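Farnesyl pyrophosphate synthase (Pseudomonas aeruginosa, PDB 3ZOU) catalyses the magnesium-dependent condensation of geranyl diphosphate with isopentenyl diphosphate to form farnesyl diphosphate, a branch-point precursor in isoprenoid biosynthesis. Local coordinates at residues A[47-52]-A[68-73]; A[74-79]-A[116-121]; A[185-190]-A[211-216]; A[57-62]-A[195-200]; A[123-128]-A[140-145]. All blocks are in the same frame, centred on the assembly; numbering follows the deposited sequence.

Contact 1 of 5, residues A[47-52]-A[68-73]. With 6H6 (3-(2-oxo-1,3-benzoxazol-3(2H)-yl)propanoic acid), chain G.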
# COMPACT_ATOMS: atom_id res chain seq x y z
N VAL A 47 10.53 17.15 -3.77
CA VAL A 47 11.44 16.73 -4.82
C VAL A 47 10.87 15.64 -5.73
O VAL A 47 11.06 15.63 -6.94
CB VAL A 47 12.77 16.25 -4.25
CG1 VAL A 47 13.69 15.75 -5.36
CG2 VAL A 47 13.41 17.33 -3.42
N ARG A 48 10.16 14.66 -5.16
CA ARG A 48 9.61 13.60 -5.95
C ARG A 48 8.45 14.02 -6.86
O ARG A 48 8.52 13.75 -8.07
CB ARG A 48 9.28 12.42 -5.01
CG ARG A 48 10.54 11.75 -4.46
CD ARG A 48 10.25 10.95 -3.22
NE ARG A 48 11.52 10.51 -2.62
CZ ARG A 48 12.27 11.30 -1.87
NH1 ARG A 48 11.90 12.56 -1.58
NH2 ARG A 48 13.41 10.87 -1.40
N PRO A 49 7.59 14.93 -6.39
CA PRO A 49 6.68 15.62 -7.31
C PRO A 49 7.39 16.42 -8.43
O PRO A 49 6.98 16.31 -9.57
CB PRO A 49 5.88 16.48 -6.41
CG PRO A 49 5.72 15.61 -5.15
CD PRO A 49 7.07 14.99 -5.00
N LEU A 50 8.42 17.14 -8.02
CA LEU A 50 9.23 17.98 -8.98
C LEU A 50 9.67 17.06 -10.11
O LEU A 50 9.59 17.33 -11.31
CB LEU A 50 10.40 18.58 -8.25
CG LEU A 50 11.23 19.69 -8.99
CD1 LEU A 50 12.09 20.40 -7.99
CD2 LEU A 50 12.05 19.05 -10.05
N LEU A 51 10.22 15.89 -9.73
CA LEU A 51 10.73 14.94 -10.67
C LEU A 51 9.64 14.46 -11.62
O LEU A 51 9.88 14.25 -12.81
CB LEU A 51 11.42 13.77 -9.96
CG LEU A 51 12.81 14.09 -9.38
CD1 LEU A 51 13.28 13.05 -8.38
CD2 LEU A 51 13.83 14.30 -10.48
N ALA A 52 8.47 14.09 -11.06
CA ALA A 52 7.34 13.62 -11.91
C ALA A 52 6.93 14.72 -12.90
O ALA A 52 6.79 14.43 -14.07
CB ALA A 52 6.17 13.19 -11.04
N ALA A 68 -1.51 13.19 -10.62
CA ALA A 68 -1.74 11.97 -9.78
C ALA A 68 -0.42 11.29 -9.46
O ALA A 68 -0.20 10.87 -8.32
CB ALA A 68 -2.72 11.04 -10.43
N ALA A 69 0.46 11.20 -10.44
CA ALA A 69 1.83 10.69 -10.24
C ALA A 69 2.57 11.42 -9.13
O ALA A 69 3.12 10.77 -8.24
CB ALA A 69 2.62 10.84 -11.52
N ALA A 70 2.53 12.76 -9.13
CA ALA A 70 3.16 13.60 -8.17
C ALA A 70 2.58 13.31 -6.77
O ALA A 70 3.33 13.15 -5.83
CB ALA A 70 2.95 15.06 -8.58
N CYS A 71 1.26 13.22 -6.70
CA CYS A 71 0.65 12.92 -5.41
C CYS A 71 1.02 11.53 -4.86
O CYS A 71 1.42 11.40 -3.73
CB CYS A 71 -0.83 12.95 -5.49
SG CYS A 71 -1.57 14.61 -5.65
N ALA A 72 1.00 10.58 -5.75
CA ALA A 72 1.29 9.18 -5.34
C ALA A 72 2.68 9.05 -4.82
O ALA A 72 2.91 8.44 -3.76
CB ALA A 72 1.03 8.21 -6.45
N VAL A 73 3.68 9.61 -5.52
CA VAL A 73 5.04 9.43 -5.02
C VAL A 73 5.26 10.18 -3.72
O VAL A 73 6.00 9.71 -2.87
CB VAL A 73 6.14 9.74 -6.07
CG1 VAL A 73 5.96 8.76 -7.23
CG2 VAL A 73 6.06 11.20 -6.57
O 6H6 G . 15.14 26.58 -0.14
N1 6H6 G . 15.75 24.41 -3.65
O1 6H6 G . 16.34 26.15 -5.03
C2 6H6 G . 15.99 24.97 -4.83
O2 6H6 G . 15.77 24.04 -5.80
C3 6H6 G . 15.44 22.89 -5.19
C4 6H6 G . 15.15 21.66 -5.74
C5 6H6 G . 14.81 20.65 -4.84
C6 6H6 G . 14.79 20.89 -3.47
C7 6H6 G . 15.07 22.12 -2.91
C8 6H6 G . 15.41 23.13 -3.80
C9 6H6 G . 15.82 25.11 -2.37
C10 6H6 G . 14.45 25.83 -2.29
C11 6H6 G . 14.16 26.38 -0.89
OXT 6H6 G . 12.96 26.63 -0.63
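Residues 47-52 and 68-73 run nearly antiparallel, at 153° between their helical directions, and their axes approach to 8.2 Å. The alanines of 68-73 and Ala52 permit this: the CA atoms of Pro49 and Ala70 lie only 4.1 Å apart, so backbone packs almost directly on backbone. No hydrogen bond crosses the interface; the side-chain atoms that meet are apolar, though they also touch backbone. The Pro49 ring lies alongside the facing helix, its CB against Ala70 CB at 3.9 Å. The next ring atom, Pro49 CG, meets the carbonyl oxygen Ala70 O at 3.5 Å. Proline has no N-H to give, and in the first turn of helix 47-58 none is required. One turn on, the methyl Ala52 CB points at the opposing backbone and stops 4.1 Å from Ala70 N. Beyond Ala70 comes Val73: chi1 of -62° sets CG1 anti to the carbonyl carbon and leaves CG2 in the crowded position between N and C. That CG2 branch reaches across to Arg48 C at 3.7 Å and also touches Arg48 CB. Only the root of Arg48 takes part; its extended chain carries the guanidinium away. Val47 and Leu50 turn instead to the bound benzoxazolone fragment: Val47 CG2 lies 3.8 Å from its C6, and Leu50 CD1 4.0 Å from its C4. Helix 3-19 covers Pro49 and Ala70 through Val14, helix 171-196 packs on Arg48 and Leu51 through Leu185 and Val190, and helix 135-149 closes over Val73 with Leu145.

Contact 2 of 5, residues A[74-79]-A[116-121]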
# COMPACT_ATOMS: atom_id res chain seq x y z
N GLU A 74 4.60 11.32 -3.53
CA GLU A 74 4.74 12.05 -2.30
C GLU A 74 4.08 11.31 -1.14
O GLU A 74 4.57 11.31 -0.05
CB GLU A 74 4.24 13.50 -2.41
CG GLU A 74 4.68 14.32 -1.22
CD GLU A 74 6.20 14.56 -1.04
OE1 GLU A 74 6.95 14.33 -2.02
OE2 GLU A 74 6.56 14.99 0.06
N LEU A 75 2.96 10.67 -1.45
CA LEU A 75 2.26 9.89 -0.42
C LEU A 75 3.12 8.74 0.04
O LEU A 75 3.15 8.45 1.25
CB LEU A 75 0.93 9.41 -0.94
CG LEU A 75 -0.12 10.55 -1.03
CD1 LEU A 75 -1.26 10.09 -1.91
CD2 LEU A 75 -0.63 11.03 0.32
N ILE A 76 3.75 8.03 -0.91
CA ILE A 76 4.62 6.94 -0.51
C ILE A 76 5.77 7.51 0.38
O ILE A 76 6.18 6.93 1.40
CB ILE A 76 5.16 6.14 -1.71
CG1 ILE A 76 4.03 5.40 -2.46
CG2 ILE A 76 6.29 5.17 -1.29
CD1 ILE A 76 3.31 4.37 -1.63
N HIS A 77 6.43 8.54 -0.12
CA HIS A 77 7.49 9.17 0.59
C HIS A 77 7.09 9.57 2.05
O HIS A 77 7.74 9.19 3.01
CB HIS A 77 7.99 10.40 -0.17
CG HIS A 77 9.13 11.10 0.48
ND1 HIS A 77 10.30 10.49 0.85
CD2 HIS A 77 9.23 12.38 0.90
CE1 HIS A 77 11.08 11.38 1.42
NE2 HIS A 77 10.44 12.52 1.47
N ALA A 78 5.95 10.22 2.17
CA ALA A 78 5.44 10.68 3.47
C ALA A 78 5.19 9.50 4.40
O ALA A 78 5.56 9.54 5.54
CB ALA A 78 4.17 11.46 3.27
N TYR A 79 4.56 8.43 3.86
CA TYR A 79 4.22 7.28 4.75
C TYR A 79 5.56 6.68 5.23
O TYR A 79 5.70 6.33 6.43
CB TYR A 79 3.33 6.24 4.10
CG TYR A 79 4.00 4.88 3.82
CD1 TYR A 79 4.27 4.03 4.85
CD2 TYR A 79 4.32 4.46 2.55
CE1 TYR A 79 4.89 2.80 4.62
CE2 TYR A 79 4.96 3.25 2.31
CZ TYR A 79 5.23 2.42 3.34
OH TYR A 79 5.88 1.26 3.10
N GLY A 116 -2.59 4.12 5.82
CA GLY A 116 -3.64 4.69 5.02
C GLY A 116 -3.06 5.56 3.89
O GLY A 116 -3.64 5.61 2.83
N LEU A 117 -1.91 6.21 4.13
CA LEU A 117 -1.25 7.00 3.07
C LEU A 117 -0.78 6.07 2.00
O LEU A 117 -0.83 6.41 0.83
CB LEU A 117 -0.09 7.83 3.65
CG LEU A 117 -0.48 9.01 4.56
CD1 LEU A 117 0.76 9.58 5.22
CD2 LEU A 117 -1.28 10.03 3.85
N GLN A 118 -0.24 4.91 2.37
CA GLN A 118 0.21 3.99 1.33
C GLN A 118 -0.94 3.55 0.44
O GLN A 118 -0.86 3.54 -0.78
CB GLN A 118 1.00 2.80 1.89
CG GLN A 118 1.41 1.90 0.74
CD GLN A 118 2.46 0.82 1.01
OE1 GLN A 118 3.09 0.39 0.06
NE2 GLN A 118 2.53 0.29 2.19
N ALA A 119 -2.05 3.12 1.07
CA ALA A 119 -3.24 2.74 0.26
C ALA A 119 -3.72 3.89 -0.63
O ALA A 119 -4.03 3.64 -1.78
CB ALA A 119 -4.38 2.25 1.14
N LEU A 120 -3.67 5.08 -0.05
CA LEU A 120 -4.14 6.23 -0.83
C LEU A 120 -3.32 6.44 -2.06
O LEU A 120 -3.83 6.91 -3.08
CB LEU A 120 -4.18 7.43 0.04
CG LEU A 120 -4.69 8.75 -0.52
CD1 LEU A 120 -6.11 8.55 -0.96
CD2 LEU A 120 -4.61 9.80 0.58
N ALA A 121 -2.01 6.26 -1.96
CA ALA A 121 -1.11 6.45 -3.11
C ALA A 121 -1.64 5.62 -4.28
O ALA A 121 -1.64 6.04 -5.45
CB ALA A 121 0.31 6.12 -2.77
O HOH W 1 5.76 0.30 0.75
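In the all-helical prenyl synthase fold, the first aspartate-rich motif begins at the C-terminal end of helix 67-85 (Asp84) and reaches Asp90; residues 74-79 lead up to it, packed at 165° against residues 116-121. The tight part is apolar. Leu75 crosses Leu117 at about a right angle, Leu75 CD2 3.7 Å from Leu117 CD2, while Leu75 CD1 slides over Leu120 CG. Ala121 CB sits between Leu75 and Ile76, 3.7 Å from Ile76 CD1. Tyr79 marks the change to the looser, polar side. It has chi1 111°, off any staggered position, and its ring lies beside the extended Gln118 chain, with Gln118 CB 4.1 Å from the Tyr79 ring centroid, a CH-pi contact over the face. The Tyr79 side chain comes to about 5 Å (nearest atoms) from bound geranyl diphosphate. Five residues before Asp84, this position helps to limit product length in the family, and probably here. Although the amide is nearly parallel to the ring, Gln118 NE2 bonds to Asp115 O of the second subunit, not the phenol. A water joins the two tips instead: Tyr79 OH donates to it at 2.5 Å, and it donates to Gln118 OE1 at 2.8 Å.

Contact 3 of 5, residues A[185-190]-A[211-216]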
# COMPACT_ATOMS: atom_id res chain seq x y z
N LEU A 185 12.39 4.91 -5.44
CA LEU A 185 11.25 5.82 -5.46
C LEU A 185 11.61 7.05 -6.32
O LEU A 185 10.70 7.61 -6.96
CB LEU A 185 10.80 6.14 -4.05
CG LEU A 185 9.57 7.03 -3.96
CD1 LEU A 185 8.35 6.41 -4.57
CD2 LEU A 185 9.28 7.34 -2.47
N ILE A 186 12.88 7.49 -6.27
CA ILE A 186 13.32 8.57 -7.18
C ILE A 186 13.13 8.14 -8.62
O ILE A 186 12.55 8.89 -9.47
CB ILE A 186 14.74 9.01 -6.83
CG1 ILE A 186 14.70 9.79 -5.53
CG2 ILE A 186 15.38 9.79 -7.97
CD1 ILE A 186 16.03 9.91 -4.88
N GLU A 187 13.55 6.95 -8.94
CA GLU A 187 13.44 6.37 -10.26
C GLU A 187 11.97 6.28 -10.67
O GLU A 187 11.55 6.59 -11.76
CB GLU A 187 14.22 5.05 -10.45
CG GLU A 187 15.71 5.26 -10.31
CD GLU A 187 16.51 4.14 -9.70
OE1 GLU A 187 16.14 2.99 -9.98
OE2 GLU A 187 17.54 4.46 -8.99
N ALA A 188 11.13 5.85 -9.74
CA ALA A 188 9.69 5.73 -10.02
C ALA A 188 9.03 7.06 -10.25
O ALA A 188 8.09 7.16 -11.02
CB ALA A 188 8.99 5.02 -8.81
N SER A 189 9.52 8.09 -9.57
CA SER A 189 8.94 9.43 -9.73
C SER A 189 9.17 9.90 -11.17
O SER A 189 8.27 10.38 -11.83
CB SER A 189 9.60 10.41 -8.76
OG SER A 189 9.29 10.01 -7.40
N VAL A 190 10.40 9.76 -11.62
CA VAL A 190 10.73 10.06 -13.02
C VAL A 190 9.93 9.17 -14.03
O VAL A 190 9.37 9.65 -15.02
CB VAL A 190 12.24 9.96 -13.24
CG1 VAL A 190 12.61 9.93 -14.72
CG2 VAL A 190 12.94 11.07 -12.48
N TYR A 211 19.31 8.89 -15.75
CA TYR A 211 19.29 10.18 -15.07
C TYR A 211 18.98 9.99 -13.60
O TYR A 211 19.60 10.58 -12.73
CB TYR A 211 18.31 11.13 -15.82
CG TYR A 211 17.99 12.40 -15.03
CD1 TYR A 211 16.99 12.42 -14.09
CD2 TYR A 211 18.77 13.51 -15.16
CE1 TYR A 211 16.71 13.52 -13.34
CE2 TYR A 211 18.52 14.65 -14.39
CZ TYR A 211 17.48 14.67 -13.49
OH TYR A 211 17.24 15.76 -12.70
N ALA A 212 17.87 9.30 -13.36
CA ALA A 212 17.33 9.16 -12.00
C ALA A 212 18.28 8.40 -11.08
O ALA A 212 18.46 8.75 -9.95
CB ALA A 212 15.98 8.45 -12.11
N GLU A 213 18.92 7.36 -11.61
CA GLU A 213 19.93 6.65 -10.87
C GLU A 213 21.06 7.52 -10.42
O GLU A 213 21.49 7.51 -9.28
CB GLU A 213 20.49 5.48 -11.72
CG GLU A 213 19.50 4.37 -12.02
CD GLU A 213 19.93 3.36 -13.11
OE1 GLU A 213 20.78 3.67 -13.96
OE2 GLU A 213 19.33 2.26 -13.13
N ALA A 214 21.51 8.33 -11.37
CA ALA A 214 22.62 9.24 -11.09
C ALA A 214 22.29 10.31 -10.08
O ALA A 214 23.06 10.57 -9.13
CB ALA A 214 23.16 9.79 -12.41
N ILE A 215 21.16 11.01 -10.23
CA ILE A 215 20.85 12.02 -9.26
C ILE A 215 20.54 11.48 -7.89
O ILE A 215 20.80 12.14 -6.89
CB ILE A 215 19.75 13.00 -9.68
CG1 ILE A 215 18.42 12.30 -9.97
CG2 ILE A 215 20.15 13.74 -10.92
CD1 ILE A 215 17.24 13.18 -9.79
N GLY A 216 19.92 10.28 -7.87
CA GLY A 216 19.64 9.67 -6.54
C GLY A 216 20.89 9.44 -5.73
O GLY A 216 20.96 9.78 -4.57
O HOH W 2 18.08 7.01 -7.91
O HOH W 3 18.37 1.41 -10.68
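Ala212 is the centre of this contact, its CB pointing straight at residues 185-190 and meeting Glu187 CG at 3.7 Å. Val190 CG2 reaches the same methyl, Ala212 CB, from one turn further along, at 4.0 Å. Ile186 spreads along the facing helix: its CG2, anti to the backbone N, comes against Ala212 O, and Ile186 CD1 packs on the bare backbone of Gly216, 4.0 Å from CA. On the more exposed side, Glu187 bends at chi2 (147°) so that its carboxylate crosses Glu213 obliquely, with Glu187 OE2 3.6 Å from Glu213 CG. The two carboxylate planes are 86° apart, and no direct hydrogen bond joins them. Water bridges the gap: one molecule donates to both Glu187 OE2 and Ala212 O, the latter at 2.7 Å, and a second donates to Glu187 OE1 and Glu213 OE2. With Glu187 OE1 and Glu213 OE2 4.5 Å apart, like charges would be expected to raise the proton affinity of one group, an effect the bridging water probably softens. Behind this shell, Ser189 OG donates to Leu185 O at 2.8 Å, so that carbonyl accepts both from the hydroxyl and from Ser189 N. On the other segment, Ile215 CG2 lies over a face of the Tyr211 ring, and Tyr211 OH is bonded to Leu284 O. The two segments cross at 141° and share Leu51 of helix 47-58, on which both Ile186 and Ile215 rest; Ala270 of helix 256-273 packs on both Tyr211 and Ile215, and in helix 282-293 Leu287 packs on Tyr211 and Ile291 on Ile215.

Contact 4 of 5, residues A[57-62]-A[195-200]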
# COMPACT_ATOMS: atom_id res chain seq x y z
N GLU A 57 7.27 16.91 -18.44
CA GLU A 57 7.63 18.05 -19.36
C GLU A 57 8.78 17.72 -20.28
O GLU A 57 8.80 18.14 -21.47
CB GLU A 57 7.92 19.33 -18.59
CG GLU A 57 6.78 19.87 -17.80
CD GLU A 57 7.21 21.20 -17.08
OE1 GLU A 57 7.99 21.99 -17.63
OE2 GLU A 57 6.85 21.42 -15.93
N ALA A 58 9.73 16.94 -19.80
CA ALA A 58 10.90 16.55 -20.57
C ALA A 58 10.49 15.84 -21.83
O ALA A 58 11.20 15.90 -22.86
CB ALA A 58 11.85 15.66 -19.77
N LEU A 59 9.36 15.11 -21.78
CA LEU A 59 8.86 14.34 -22.94
C LEU A 59 7.76 15.08 -23.65
O LEU A 59 7.07 14.47 -24.46
CB LEU A 59 8.35 12.94 -22.52
CG LEU A 59 9.44 12.03 -21.93
CD1 LEU A 59 8.87 10.66 -21.66
CD2 LEU A 59 10.72 11.89 -22.71
N GLY A 60 7.60 16.36 -23.32
CA GLY A 60 6.59 17.24 -23.96
C GLY A 60 5.17 17.19 -23.42
O GLY A 60 4.25 17.74 -24.07
N GLY A 61 4.94 16.53 -22.27
CA GLY A 61 3.61 16.52 -21.69
C GLY A 61 3.29 17.73 -20.89
O GLY A 61 4.14 18.29 -20.25
N ALA A 62 2.04 18.19 -20.92
CA ALA A 62 1.63 19.27 -20.05
C ALA A 62 1.74 18.75 -18.59
O ALA A 62 1.28 17.66 -18.33
CB ALA A 62 0.20 19.69 -20.35
N LEU A 195 5.59 8.43 -17.94
CA LEU A 195 4.43 7.73 -18.43
C LEU A 195 3.23 8.67 -18.62
O LEU A 195 2.46 8.47 -19.54
CB LEU A 195 4.11 6.55 -17.45
CG LEU A 195 5.06 5.35 -17.52
CD1 LEU A 195 4.88 4.49 -16.30
CD2 LEU A 195 4.89 4.54 -18.81
N ALA A 196 3.07 9.60 -17.70
CA ALA A 196 2.00 10.55 -17.69
C ALA A 196 2.10 11.49 -18.90
O ALA A 196 1.07 12.08 -19.23
CB ALA A 196 2.00 11.41 -16.43
N SER A 197 3.27 11.61 -19.48
CA SER A 197 3.40 12.50 -20.70
C SER A 197 2.54 11.99 -21.87
O SER A 197 2.17 12.81 -22.74
CB SER A 197 4.82 12.56 -21.18
OG SER A 197 5.29 11.38 -21.80
N GLY A 198 2.31 10.68 -21.97
CA GLY A 198 1.65 10.08 -23.13
C GLY A 198 2.61 9.86 -24.29
O GLY A 198 2.18 9.35 -25.32
N ARG A 199 3.90 10.18 -24.10
CA ARG A 199 4.92 10.14 -25.16
C ARG A 199 6.13 9.35 -24.72
O ARG A 199 7.23 9.52 -25.26
CB ARG A 199 5.31 11.57 -25.56
CG ARG A 199 4.10 12.44 -25.90
CD ARG A 199 4.31 13.96 -26.04
NE ARG A 199 3.00 14.64 -26.09
CZ ARG A 199 2.82 15.94 -26.34
NH1 ARG A 199 3.85 16.74 -26.61
NH2 ARG A 199 1.58 16.45 -26.34
N ALA A 200 5.94 8.44 -23.77
CA ALA A 200 7.03 7.65 -23.32
C ALA A 200 7.37 6.70 -24.46
O ALA A 200 6.51 6.34 -25.25
CB ALA A 200 6.66 6.92 -22.07
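Two helix ends meet here: a Schellman motif closes helix 47-58, and an ST turn at Ser197 lies at the C-terminal end of helix 171-196. In the first, Leu59 leaves the helical conformation and Gly60, at a positive phi of 83°, is the C-prime residue. Gly60 N returns to Glu57 O at 2.8 Å, while Gly61 N reaches the carbonyl just before Glu57. In the second, Ser197 OG accepts from Arg199 N at 2.9 Å, along a fairly straight path of 157°, and is also bonded to Ala194 O, so the hydroxyl is held from both sides of the turn. Its chi1 of 72° places OG in the crowded position between N and C, facing Leu59. The Leu59 side chain lies across the serine, with CB 3.5 Å from Ser197 OG, and its CD1 goes on to the backbone of Ala200, 3.9 Å from CA. Next to it the chains come close without side-chain intermediaries: Gly61 CA is 4.1 Å from Ser197 O. Arg199, extended from CG to NE, lies over the Schellman turn, its CD 3.2 Å from Leu59 O. Gly60 O then comes under one face of the guanidinium, 2.8 Å from Arg199 NH1. Beneath the cluster, Leu59 rests on Leu208 of helix 202-227 and on Phe277. Because the N-H bonds of Arg199 lie in the guanidinium plane, they do not point at the Gly60 oxygen; the attraction is probably electrostatic, between a delocalised positive charge and the partly negative carbonyl oxygens that gather where a helix ends.

Contact 5 of 5, residues A[123-128]-A[140-145]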
# COMPACT_ATOMS: atom_id res chain seq x y z
N GLU A 123 -4.68 4.19 -4.57
CA GLU A 123 -5.99 4.66 -4.96
C GLU A 123 -5.91 5.80 -5.97
O GLU A 123 -6.65 5.79 -6.94
CB GLU A 123 -6.77 5.15 -3.71
CG GLU A 123 -8.20 5.57 -4.05
CD GLU A 123 -8.96 6.03 -2.84
OE1 GLU A 123 -8.64 5.73 -1.68
OE2 GLU A 123 -9.90 6.82 -3.08
N VAL A 124 -5.05 6.77 -5.72
CA VAL A 124 -4.92 7.95 -6.58
C VAL A 124 -4.52 7.54 -7.99
O VAL A 124 -5.01 8.10 -8.98
CB VAL A 124 -3.96 8.93 -5.94
CG1 VAL A 124 -3.38 9.93 -6.90
CG2 VAL A 124 -4.67 9.63 -4.81
N LEU A 125 -3.61 6.59 -8.14
CA LEU A 125 -3.18 6.17 -9.48
C LEU A 125 -4.21 5.35 -10.19
O LEU A 125 -4.21 5.32 -11.43
CB LEU A 125 -1.85 5.38 -9.43
CG LEU A 125 -0.65 6.14 -9.00
CD1 LEU A 125 0.57 5.21 -9.00
CD2 LEU A 125 -0.42 7.29 -9.97
N ALA A 126 -4.96 4.52 -9.45
CA ALA A 126 -5.97 3.68 -10.09
C ALA A 126 -7.24 4.40 -10.44
O ALA A 126 -8.07 3.83 -11.13
CB ALA A 126 -6.34 2.58 -9.14
N ASP A 127 -7.44 5.58 -9.87
CA ASP A 127 -8.62 6.49 -10.10
C ASP A 127 -8.48 7.17 -11.41
O ASP A 127 -7.66 8.02 -11.58
CB ASP A 127 -8.63 7.54 -8.95
CG ASP A 127 -9.84 8.45 -8.95
OD1 ASP A 127 -10.33 8.85 -10.04
OD2 ASP A 127 -10.32 8.75 -7.83
N THR A 128 -9.28 6.75 -12.38
CA THR A 128 -9.10 7.30 -13.74
C THR A 128 -9.69 8.70 -13.91
O THR A 128 -9.45 9.32 -14.95
CB THR A 128 -9.65 6.36 -14.81
OG1 THR A 128 -11.04 6.13 -14.59
CG2 THR A 128 -8.94 5.04 -14.78
N GLU A 140 0.60 0.46 -15.72
CA GLU A 140 2.07 0.50 -15.70
C GLU A 140 2.58 1.41 -14.57
O GLU A 140 3.56 1.06 -13.87
CB GLU A 140 2.64 0.90 -17.10
CG GLU A 140 4.14 0.88 -17.11
CD GLU A 140 4.80 -0.49 -16.97
OE1 GLU A 140 4.14 -1.59 -16.98
OE2 GLU A 140 6.05 -0.52 -16.78
N MET A 141 1.93 2.52 -14.37
CA MET A 141 2.28 3.46 -13.26
C MET A 141 2.14 2.73 -11.92
O MET A 141 2.98 2.85 -11.05
CB MET A 141 1.38 4.73 -13.30
CG MET A 141 1.67 5.58 -14.52
SD MET A 141 0.49 6.92 -14.69
CE MET A 141 1.20 8.07 -13.60
N LEU A 142 1.05 2.02 -11.78
CA LEU A 142 0.77 1.27 -10.52
C LEU A 142 1.75 0.15 -10.29
O LEU A 142 2.25 0.02 -9.20
CB LEU A 142 -0.61 0.68 -10.59
CG LEU A 142 -1.67 1.66 -10.35
CD1 LEU A 142 -2.98 1.38 -11.12
CD2 LEU A 142 -1.98 1.70 -8.86
N THR A 143 2.03 -0.62 -11.35
CA THR A 143 3.05 -1.65 -11.29
C THR A 143 4.35 -1.08 -10.83
O THR A 143 5.06 -1.58 -9.93
CB THR A 143 3.23 -2.29 -12.68
OG1 THR A 143 2.11 -3.11 -12.91
CG2 THR A 143 4.48 -3.15 -12.74
N ARG A 144 4.77 0.00 -11.47
CA ARG A 144 6.10 0.53 -11.16
C ARG A 144 6.15 1.09 -9.77
O ARG A 144 7.12 0.90 -9.03
CB ARG A 144 6.47 1.60 -12.19
CG ARG A 144 6.73 0.98 -13.57
CD ARG A 144 8.15 0.44 -13.59
NE ARG A 144 8.50 -0.32 -14.76
CZ ARG A 144 9.77 -0.53 -15.11
NH1 ARG A 144 10.78 0.02 -14.41
NH2 ARG A 144 10.02 -1.24 -16.20
N LEU A 145 5.09 1.77 -9.33
CA LEU A 145 5.11 2.33 -7.99
C LEU A 145 5.10 1.20 -6.91
O LEU A 145 5.77 1.30 -5.91
CB LEU A 145 3.95 3.26 -7.75
CG LEU A 145 4.10 4.02 -6.42
CD1 LEU A 145 5.38 4.80 -6.30
CD2 LEU A 145 2.94 4.99 -6.20
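The guanidinium of Arg144 and the carboxylate of Glu140 form a salt bridge within one helix turn, away from residues 123-128. Arg144 NE donates to Glu140 OE2 at 3.2 Å with an angle of 153° at the hydrogen; the oxygen lies near the guanidinium plane, but the nitrogen stands above the carboxylate plane. Bonding along NE probably helps to restrain the rotation of the guanidinium, whose NH2 end lies near the like-charged Arg191. The carboxylate of Asp127 is also tied locally, OD1 to Arg129 N and OD2 in a salt bridge to Arg130, just after helix 107-126 has ended. Between these polar groups the contact itself is aliphatic. It joins the end of helix 107-126 to the helix that follows it in this all-helical prenyl synthase fold, 135-149, across a short connecting loop. Leu125 carries the contact, set among Met141, Leu142 and Leu145: CG is anti to the carbonyl carbon, and the side chain points at the facing helix. Its CB meets Leu142 CD2 at 3.7 Å. Leu125 CD1 runs across Leu145, 3.7 Å from CD2, and also rests over Met141 O at 3.9 Å. The other branch, Leu125 CD2, is met at 4.1 Å by CE of Met141, whose chain bends at chi3 (83°) to bring the methyl round. Leu142 CD1 extends past Leu125 to Ala126 CA at 3.9 Å. Ala72 of helix 67-85 packs beneath both Leu125 and Leu145, while the second subunit covers the flank beyond, its Leu139 on Leu142 and its Thr143 on Ala126.

In the fold
Contacts 1 and 2 take successive segments of helix 67-85, 68-73 and 74-79, their centres about 11 Å apart. Contact 5 rests on 68-73, with Met141 CE 3.7 Å from Ala69 CB, and contact 3 adds helix 171-196 through Ser189 OG, 3.4 Å from Val73 CB. Contact 4 joins the C-terminal ends of helices 47-58 and 171-196, its centre about 18 Å from the centre of the chain. Leu195 CD1 links it to contact 5 at 3.8 Å from Met141 CG. Geranyl diphosphate lies nearest contacts 2 and 1, with the side chain of Arg48 about 6 Å away; contact 1 also reaches the fragment pocket. Contacts 2 and 5 both touch the second subunit.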